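Local structure of microbial serine proteinases; subtilisin (Bacillus subtilis, 2GKO) at residues 50-55 / 123-128; 189-194 / 200-205; 260-265 / 272-277. The protein catalyses the hydrolysis of peptide bonds as a calcium-binding, psychrophilic subtilisin-type serine protease (subtilisin S41). All coordinates share one frame; numbering follows the deposited sequence.

Interaction 1 of 3, residues 50-55 / 123-128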
loop_
_atom_site.group_PDB
_atom_site.type_symbol
_atom_site.label_atom_id
_atom_site.label_comp_id
_atom_site.label_asym_id
_atom_site.label_seq_id
_atom_site.Cartn_x
_atom_site.Cartn_y
_atom_site.Cartn_z
ATOM N N GLN A 50 9.854 -0.738 -14.108
ATOM C CA GLN A 50 11.131 -1.021 -13.469
ATOM C C GLN A 50 11.084 -2.333 -12.718
ATOM O O GLN A 50 10.019 -2.755 -12.245
ATOM C CB GLN A 50 11.542 0.105 -12.512
ATOM C CG GLN A 50 11.741 1.434 -13.252
ATOM C CD GLN A 50 12.546 2.461 -12.468
ATOM O OE1 GLN A 50 12.651 3.633 -12.895
ATOM N NE2 GLN A 50 13.086 2.059 -11.339
ATOM N N CYS A 51 12.223 -2.991 -12.647
ATOM C CA CYS A 51 12.350 -4.301 -12.038
ATOM C C CYS A 51 13.797 -4.401 -11.558
ATOM O O CYS A 51 14.700 -4.569 -12.364
ATOM C CB CYS A 51 12.006 -5.393 -13.054
ATOM S SG CYS A 51 12.354 -7.078 -12.589
ATOM N N LYS A 52 13.996 -4.198 -10.252
ATOM C CA LYS A 52 15.322 -4.043 -9.659
ATOM C C LYS A 52 15.383 -4.850 -8.376
ATOM O O LYS A 52 14.397 -4.937 -7.630
ATOM C CB LYS A 52 15.619 -2.573 -9.387
ATOM C CG LYS A 52 15.674 -1.721 -10.663
ATOM C CD LYS A 52 15.859 -0.254 -10.386
ATOM C CE LYS A 52 16.092 0.541 -11.689
ATOM N NZ LYS A 52 16.015 2.000 -11.513
ATOM N N ASP A 53 16.523 -5.491 -8.145
ATOM C CA ASP A 53 16.705 -6.382 -7.008
ATOM C C ASP A 53 17.773 -5.818 -6.069
ATOM O O ASP A 53 18.955 -5.821 -6.407
ATOM C CB ASP A 53 17.094 -7.761 -7.501
ATOM C CG ASP A 53 17.130 -8.807 -6.409
ATOM O OD1 ASP A 53 16.981 -8.501 -5.215
ATOM O OD2 ASP A 53 17.273 -10.012 -6.686
ATOM N N PHE A 54 17.342 -5.379 -4.897
ATOM C CA PHE A 54 18.213 -4.791 -3.880
ATOM C C PHE A 54 18.751 -5.810 -2.886
ATOM O O PHE A 54 19.496 -5.432 -1.962
ATOM C CB PHE A 54 17.467 -3.672 -3.164
ATOM C CG PHE A 54 17.191 -2.501 -4.043
ATOM C CD1 PHE A 54 18.045 -1.405 -4.051
ATOM C CD2 PHE A 54 16.107 -2.504 -4.913
ATOM C CE1 PHE A 54 17.800 -0.341 -4.866
ATOM C CE2 PHE A 54 15.861 -1.429 -5.716
ATOM C CZ PHE A 54 16.706 -0.352 -5.712
ATOM N N THR A 55 18.471 -7.094 -3.109
ATOM C CA THR A 55 18.905 -8.159 -2.205
ATOM C C THR A 55 20.135 -8.908 -2.695
ATOM O O THR A 55 20.650 -9.754 -1.978
ATOM C CB THR A 55 17.767 -9.161 -1.956
ATOM O OG1 THR A 55 17.545 -9.990 -3.118
ATOM C CG2 THR A 55 16.476 -8.446 -1.653
ATOM N N GLY A 123 13.427 7.568 -4.453
ATOM C CA GLY A 123 13.507 9.022 -4.366
ATOM C C GLY A 123 14.432 9.613 -5.420
ATOM O O GLY A 123 14.088 10.628 -6.033
ATOM N N ASP A 124 15.573 8.977 -5.644
ATOM C CA ASP A 124 16.554 9.452 -6.617
ATOM C C ASP A 124 15.988 9.369 -8.026
ATOM O O ASP A 124 16.257 10.242 -8.863
ATOM C CB ASP A 124 17.854 8.662 -6.510
ATOM C CG ASP A 124 18.624 8.992 -5.253
ATOM O OD1 ASP A 124 19.457 8.170 -4.856
ATOM O OD2 ASP A 124 18.447 10.052 -4.615
ATOM N N GLN A 125 15.183 8.344 -8.275
ATOM C CA GLN A 125 14.523 8.160 -9.569
ATOM C C GLN A 125 13.417 9.187 -9.767
ATOM O O GLN A 125 13.227 9.703 -10.871
ATOM C CB GLN A 125 13.955 6.731 -9.681
ATOM C CG GLN A 125 14.997 5.664 -9.861
ATOM C CD GLN A 125 15.605 5.682 -11.237
ATOM O OE1 GLN A 125 14.940 5.318 -12.188
ATOM N NE2 GLN A 125 16.852 6.150 -11.360
ATOM N N ALA A 126 12.675 9.495 -8.705
ATOM C CA ALA A 126 11.654 10.526 -8.773
ATOM C C ALA A 126 12.305 11.821 -9.238
ATOM O O ALA A 126 11.783 12.517 -10.088
ATOM C CB ALA A 126 10.989 10.724 -7.423
ATOM N N THR A 127 13.473 12.112 -8.674
ATOM C CA THR A 127 14.192 13.358 -8.980
ATOM C C THR A 127 14.763 13.321 -10.390
ATOM O O THR A 127 14.539 14.250 -11.162
ATOM C CB THR A 127 15.325 13.548 -7.973
ATOM O OG1 THR A 127 14.780 13.665 -6.655
ATOM C CG2 THR A 127 16.054 14.867 -8.212
ATOM N N ALA A 128 15.461 12.235 -10.716
ATOM C CA ALA A 128 16.173 12.114 -11.989
ATOM C C ALA A 128 15.227 12.126 -13.181
ATOM O O ALA A 128 15.549 12.713 -14.214
ATOM C CB ALA A 128 17.031 10.870 -12.015
#

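Interaction 2 of 3, residues 189-194 / 200-205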
loop_
_atom_site.group_PDB
_atom_site.type_symbol
_atom_site.label_atom_id
_atom_site.label_comp_id
_atom_site.label_asym_id
_atom_site.label_seq_id
_atom_site.Cartn_x
_atom_site.Cartn_y
_atom_site.Cartn_z
ATOM N N ALA A 189 -4.466 0.735 8.067
ATOM C CA ALA A 189 -5.142 -0.351 8.789
ATOM C C ALA A 189 -5.949 -1.215 7.843
ATOM O O ALA A 189 -6.358 -0.761 6.761
ATOM C CB ALA A 189 -6.063 0.211 9.855
ATOM N N ALA A 190 -6.216 -2.450 8.270
ATOM C CA ALA A 190 -6.933 -3.429 7.451
ATOM C C ALA A 190 -8.364 -3.520 7.876
ATOM O O ALA A 190 -8.663 -3.779 9.037
ATOM C CB ALA A 190 -6.321 -4.804 7.552
ATOM N N LEU A 191 -9.221 -3.349 6.891
ATOM C CA LEU A 191 -10.645 -3.628 7.005
ATOM C C LEU A 191 -10.990 -5.040 6.565
ATOM O O LEU A 191 -10.342 -5.637 5.692
ATOM C CB LEU A 191 -11.411 -2.619 6.144
ATOM C CG LEU A 191 -11.208 -1.152 6.481
ATOM C CD1 LEU A 191 -11.834 -0.303 5.375
ATOM C CD2 LEU A 191 -11.799 -0.785 7.826
ATOM N N GLU A 192 -12.035 -5.593 7.163
ATOM C CA GLU A 192 -12.599 -6.869 6.758
ATOM C C GLU A 192 -13.981 -6.642 6.138
ATOM O O GLU A 192 -14.579 -5.572 6.313
ATOM C CB GLU A 192 -12.698 -7.829 7.944
ATOM C CG GLU A 192 -13.651 -7.362 9.032
ATOM C CD GLU A 192 -13.486 -8.093 10.342
ATOM O OE1 GLU A 192 -12.519 -8.837 10.518
ATOM O OE2 GLU A 192 -14.332 -7.901 11.219
ATOM N N ASN A 193 -14.479 -7.655 5.446
ATOM C CA ASN A 193 -15.730 -7.526 4.694
ATOM C C ASN A 193 -16.925 -7.791 5.597
ATOM O O ASN A 193 -17.704 -8.726 5.368
ATOM C CB ASN A 193 -15.751 -8.454 3.495
ATOM C CG ASN A 193 -16.844 -8.093 2.499
ATOM O OD1 ASN A 193 -17.498 -7.031 2.616
ATOM N ND2 ASN A 193 -17.007 -8.937 1.504
ATOM N N THR A 194 -17.025 -6.957 6.617
ATOM C CA THR A 194 -18.091 -6.993 7.604
ATOM C C THR A 194 -18.532 -5.556 7.842
ATOM O O THR A 194 -17.717 -4.672 8.080
ATOM C CB THR A 194 -17.593 -7.606 8.935
ATOM O OG1 THR A 194 -17.186 -8.959 8.723
ATOM C CG2 THR A 194 -18.740 -7.681 9.966
ATOM N N TYR A 200 -17.611 -0.521 7.294
ATOM C CA TYR A 200 -16.689 -1.642 7.335
ATOM C C TYR A 200 -15.994 -1.682 8.696
ATOM O O TYR A 200 -15.801 -0.656 9.356
ATOM C CB TYR A 200 -15.670 -1.527 6.201
ATOM C CG TYR A 200 -16.274 -1.877 4.870
ATOM C CD1 TYR A 200 -16.511 -3.194 4.529
ATOM C CD2 TYR A 200 -16.639 -0.887 3.971
ATOM C CE1 TYR A 200 -17.063 -3.529 3.317
ATOM C CE2 TYR A 200 -17.198 -1.214 2.755
ATOM C CZ TYR A 200 -17.416 -2.520 2.431
ATOM O OH TYR A 200 -17.981 -2.864 1.214
ATOM N N ARG A 201 -15.594 -2.887 9.094
ATOM C CA ARG A 201 -15.034 -3.117 10.418
ATOM C C ARG A 201 -13.518 -3.311 10.284
ATOM O O ARG A 201 -13.066 -3.977 9.369
ATOM C CB ARG A 201 -15.665 -4.358 11.016
ATOM C CG ARG A 201 -15.206 -4.704 12.408
ATOM C CD ARG A 201 -15.914 -5.892 12.979
ATOM N NE ARG A 201 -15.584 -6.105 14.388
ATOM C CZ ARG A 201 -14.534 -6.778 14.840
ATOM N NH1 ARG A 201 -13.660 -7.349 14.016
ATOM N NH2 ARG A 201 -14.348 -6.852 16.144
ATOM N N VAL A 202 -12.764 -2.728 11.207
ATOM C CA VAL A 202 -11.319 -2.967 11.276
ATOM C C VAL A 202 -11.112 -4.398 11.753
ATOM O O VAL A 202 -11.726 -4.826 12.728
ATOM C CB VAL A 202 -10.602 -2.021 12.248
ATOM C CG1 VAL A 202 -9.089 -2.292 12.225
ATOM C CG2 VAL A 202 -10.871 -0.551 11.895
ATOM N N ALA A 203 -10.216 -5.124 11.081
ATOM C CA ALA A 203 -9.879 -6.464 11.497
ATOM C C ALA A 203 -9.136 -6.446 12.830
ATOM O O ALA A 203 -8.318 -5.589 13.064
ATOM C CB ALA A 203 -9.070 -7.151 10.402
ATOM N N ASP A 204 -9.445 -7.407 13.696
ATOM C CA ASP A 204 -8.798 -7.518 15.002
ATOM C C ASP A 204 -7.268 -7.559 14.890
ATOM O O ASP A 204 -6.591 -7.011 15.731
ATOM C CB ASP A 204 -9.246 -8.775 15.756
ATOM C CG ASP A 204 -10.702 -8.765 16.142
ATOM O OD1 ASP A 204 -11.408 -7.742 15.949
ATOM O OD2 ASP A 204 -11.207 -9.778 16.667
ATOM N N PHE A 205 -6.722 -8.190 13.846
ATOM C CA PHE A 205 -5.258 -8.290 13.716
ATOM C C PHE A 205 -4.546 -6.982 13.416
ATOM O O PHE A 205 -3.343 -6.870 13.596
ATOM C CB PHE A 205 -4.846 -9.357 12.686
ATOM C CG PHE A 205 -5.149 -8.994 11.257
ATOM C CD1 PHE A 205 -4.350 -8.069 10.588
ATOM C CD2 PHE A 205 -6.211 -9.563 10.583
ATOM C CE1 PHE A 205 -4.626 -7.702 9.269
ATOM C CE2 PHE A 205 -6.485 -9.215 9.247
ATOM C CZ PHE A 205 -5.693 -8.276 8.604
HETATM O O HOH W 1 -11.513 -9.433 12.866
HETATM O O HOH W 2 -18.338 -5.428 0.699
#

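Interaction 3 of 3, residues 260-265 / 272-277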
loop_
_atom_site.group_PDB
_atom_site.type_symbol
_atom_site.label_atom_id
_atom_site.label_comp_id
_atom_site.label_asym_id
_atom_site.label_seq_id
_atom_site.Cartn_x
_atom_site.Cartn_y
_atom_site.Cartn_z
ATOM N N ALA A 260 -2.359 6.828 -6.298
ATOM C CA ALA A 260 -1.931 6.970 -7.694
ATOM C C ALA A 260 -3.064 7.434 -8.601
ATOM O O ALA A 260 -2.861 8.274 -9.475
ATOM C CB ALA A 260 -1.353 5.674 -8.200
ATOM N N LYS A 261 -4.249 6.892 -8.375
ATOM C CA LYS A 261 -5.455 7.283 -9.099
ATOM C C LYS A 261 -5.751 8.770 -8.864
ATOM O O LYS A 261 -6.103 9.512 -9.812
ATOM C CB LYS A 261 -6.625 6.412 -8.620
ATOM C CG LYS A 261 -7.894 6.527 -9.427
ATOM C CD LYS A 261 -8.915 5.482 -8.997
ATOM C CE LYS A 261 -10.300 5.770 -9.591
ATOM N NZ LYS A 261 -10.345 5.601 -11.059
ATOM N N ILE A 262 -5.620 9.213 -7.612
ATOM C CA ILE A 262 -5.803 10.614 -7.271
ATOM C C ILE A 262 -4.726 11.468 -7.942
ATOM O O ILE A 262 -5.021 12.472 -8.596
ATOM C CB ILE A 262 -5.769 10.796 -5.729
ATOM C CG1 ILE A 262 -7.006 10.164 -5.099
ATOM C CG2 ILE A 262 -5.675 12.265 -5.330
ATOM C CD1 ILE A 262 -6.899 9.998 -3.594
ATOM N N TRP A 263 -3.467 11.046 -7.814
ATOM C CA TRP A 263 -2.340 11.835 -8.288
ATOM C C TRP A 263 -2.398 12.054 -9.796
ATOM O O TRP A 263 -2.038 13.127 -10.272
ATOM C CB TRP A 263 -0.999 11.182 -7.896
ATOM C CG TRP A 263 0.094 12.150 -7.564
ATOM C CD1 TRP A 263 0.170 13.486 -7.900
ATOM C CD2 TRP A 263 1.272 11.872 -6.798
ATOM N NE1 TRP A 263 1.304 14.040 -7.370
ATOM C CE2 TRP A 263 2.000 13.071 -6.682
ATOM C CE3 TRP A 263 1.769 10.728 -6.166
ATOM C CZ2 TRP A 263 3.205 13.146 -5.986
ATOM C CZ3 TRP A 263 2.950 10.804 -5.476
ATOM C CH2 TRP A 263 3.662 11.995 -5.398
ATOM N N ALA A 264 -2.854 11.041 -10.529
ATOM C CA ALA A 264 -2.876 11.062 -11.990
ATOM C C ALA A 264 -3.817 12.143 -12.502
ATOM O O ALA A 264 -3.629 12.676 -13.599
ATOM C CB ALA A 264 -3.284 9.722 -12.518
ATOM N N GLN A 265 -4.818 12.489 -11.700
ATOM C CA GLN A 265 -5.759 13.557 -12.059
ATOM C C GLN A 265 -5.272 14.958 -11.654
ATOM O O GLN A 265 -5.827 15.971 -12.114
ATOM C CB GLN A 265 -7.118 13.252 -11.447
ATOM C CG GLN A 265 -7.774 11.995 -12.007
ATOM C CD GLN A 265 -7.623 11.881 -13.524
ATOM O OE1 GLN A 265 -8.093 12.758 -14.256
ATOM N NE2 GLN A 265 -6.950 10.825 -13.995
ATOM N N VAL A 272 2.604 15.818 -0.436
ATOM C CA VAL A 272 1.877 16.359 0.715
ATOM C C VAL A 272 0.418 16.661 0.343
ATOM O O VAL A 272 -0.504 16.362 1.115
ATOM C CB VAL A 272 2.626 17.594 1.313
ATOM C CG1 VAL A 272 1.853 18.187 2.472
ATOM C CG2 VAL A 272 4.059 17.223 1.742
ATOM N N ASP A 273 0.200 17.235 -0.847
ATOM C CA ASP A 273 -1.147 17.462 -1.367
ATOM C C ASP A 273 -1.976 16.191 -1.506
ATOM O O ASP A 273 -3.140 16.158 -1.141
ATOM C CB ASP A 273 -1.108 18.101 -2.755
ATOM C CG ASP A 273 -0.498 19.492 -2.768
ATOM O OD1 ASP A 273 -0.566 20.243 -1.750
ATOM O OD2 ASP A 273 0.077 19.909 -3.797
ATOM N N VAL A 274 -1.370 15.138 -2.051
ATOM C CA VAL A 274 -2.080 13.898 -2.302
ATOM C C VAL A 274 -2.382 13.208 -0.981
ATOM O O VAL A 274 -3.464 12.676 -0.807
ATOM C CB VAL A 274 -1.279 12.969 -3.252
ATOM C CG1 VAL A 274 -1.957 11.600 -3.387
ATOM C CG2 VAL A 274 -1.099 13.650 -4.608
ATOM N N ARG A 275 -1.423 13.259 -0.064
ATOM C CA ARG A 275 -1.596 12.731 1.283
ATOM C C ARG A 275 -2.759 13.433 1.982
ATOM O O ARG A 275 -3.549 12.803 2.660
ATOM C CB ARG A 275 -0.314 12.932 2.071
ATOM C CG ARG A 275 -0.351 12.326 3.453
ATOM C CD ARG A 275 0.916 12.496 4.197
ATOM N NE ARG A 275 0.914 11.708 5.433
ATOM C CZ ARG A 275 1.936 11.639 6.277
ATOM N NH1 ARG A 275 3.079 12.261 6.033
ATOM N NH2 ARG A 275 1.840 10.858 7.349
ATOM N N GLY A 276 -2.838 14.747 1.807
ATOM C CA GLY A 276 -3.917 15.530 2.371
ATOM C C GLY A 276 -5.261 15.170 1.780
ATOM O O GLY A 276 -6.264 15.149 2.493
ATOM N N GLU A 277 -5.294 14.867 0.481
ATOM C CA GLU A 277 -6.511 14.409 -0.157
ATOM C C GLU A 277 -6.940 13.039 0.381
ATOM O O GLU A 277 -8.108 12.819 0.614
ATOM C CB GLU A 277 -6.374 14.390 -1.692
ATOM C CG GLU A 277 -7.617 13.939 -2.463
ATOM C CD GLU A 277 -8.811 14.868 -2.292
ATOM O OE1 GLU A 277 -8.609 16.034 -1.880
ATOM O OE2 GLU A 277 -9.931 14.414 -2.606
#

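Interaction 1 of 3, residues 50-55 / 123-128
Q50 and Q125 mark the closest approach of a β-strand and an α-helix whose backbones stay well apart, their CA atoms 10.5 Å from each other. The arrangement is part of the layered α/β fold of subtilisins: helix 112-129 packs beside the sheet in which strand 48-53 runs parallel to strand 97-102. Side chains alone bridge the gap, and just 94 Å² is buried.

Two residues apart and so on one face of the strand, Q50 and K52 both point toward the helix. Past CG, which sits beside the backbone N (chi1 -63°), the K52 chain is fully extended, bringing its ammonium to the flank of Q125, with NZ 3.7 Å from Q125 CD. The firm polar partner of NZ is H121, one turn earlier on the same helix, to which it is hydrogen-bonded. Q125 comes from the opposite direction to K52 and bends at chi2 (-73°). The side chains of Q125 and Q50 cross obliquely, their amide planes 62° apart. W99, on strand 97-102, touches both glutamines, and Y101 also touches Q125. Next to Q50, E49 joins N29 and D97 at a calcium ion, while C51 is disulfide-bonded to C65. Where the strand ends, D53 forms an Asx turn: its OD1 accepts from T55 N at 2.9 Å and also from T55 OG1 at 2.6 Å.

Interaction 2 of 3, residues 189-194 / 200-205
L191 and V202 form an antiparallel non-hydrogen-bonded pair, CA atoms 4.4 Å apart and side chains diverging, where strands 186-192 and 199-202 meet in the main sheet of the subtilisin fold. The chain turns a corner at N193, the centre of an inverse gamma turn, runs on as strand 194-196 and returns through 199-202.

The tight side is backbone and apolar. A203 N donates to A190 O, and E192 N donates to R201 O at 2.9 Å in an almost linear bond (171°). A190 CB touches F205 CZ at 3.7 Å; T248, on the helix that begins beside the inhibitor pocket, contacts both residues. L191 adds looser contacts, CD1 to Y200 CB and CD2 to V202 CG2.

The other side is polar and wetter, built on a salt-bridge network of E192, R201 and D204. E192 and R201 run side by side in the same direction, carboxylate and guanidinium planes 22° apart, and R201 NH1 makes a salt bridge to E192 OE2 (2.9 Å), meeting it from above the carboxylate plane. R201, its CG anti to the backbone N (chi1 -179°) and its chain extended to NE, also grips D204 end-on: NH1 and NH2 both reach OD1, while NE bonds Q196. Such sharing would probably ease the repulsion between the acids. A water donates to E192 OE1 and accepts from D204 N. Beyond the corner the pairing loosens to a weak bond from R201 N to T194 O. There a second water lies in the plane of the Y200 ring at its edge, 2.6 Å from Y200 OH, and donates to N193 OD1.

Interaction 3 of 3, residues 260-265 / 272-277
W263 and V274 meet where two helix axes pass 9.9 Å apart at 124° between their N-to-C directions, the CA atoms of this pair standing 6.3 Å from each other. The helices, 248-265 and 271-283, follow one another in the C-terminal part of the subtilisin fold, are joined by a short connection and pack across each other; no hydrogen bond crosses between the segments, and the contact is one of side chains.

V274 carries the contact. Its CG2, held beside the backbone N while CG1 stands anti to it, is set over one face of the W263 indole as a CH-pi contact. The methyl lies 3.4 Å from the centroid of the five-membered ring and only 7° off its normal, so it sits squarely above the pyrrole part and toward the rim of the indole as a whole. The W263 side chain takes a chi1 of -145°, away from the staggered positions, and its NE1 is hydrogen-bonded to A269 O in the turn joining the helices. That bond satisfies NE1 and probably restrains the ring's rotation. L161, on strand 161-165, touches both W263 and V274, joining the helix pair to the main sheet.

Toward the surface I262 continues the seam. Its CG2 approaches V274 CG1 at 4.2 Å, and I262 also rests on L278 and R281 further along the second helix. E277 contributes its aliphatic part here; its chain bends at chi2 and its carboxylate turns to R281, with OE2 in a salt bridge to NE. Before the bend, E277 CG lies 3.8 Å from I262 CG2.

Overall arrangement
The three contacts follow one another along the chain without interleaving, all within the subtilase catalytic fold. Interactions 1 and 2 reach the same mixed sheet through strands 48-53 and 186-192 with 199-202, but on opposite sides of the chain's centre, their centres about 33 Å apart. Interaction 3 joins helices 248-265 and 271-283; its centre is about 21 Å from that of interaction 1 and 24 Å from that of interaction 2, and none of the three touches another. Helix 248-265 links two of them: its first residue, T248, lines the inhibitor pocket and touches interaction 2, while its last turns carry interaction 3, so this helix runs from the pocket wall to the packing of interaction 3.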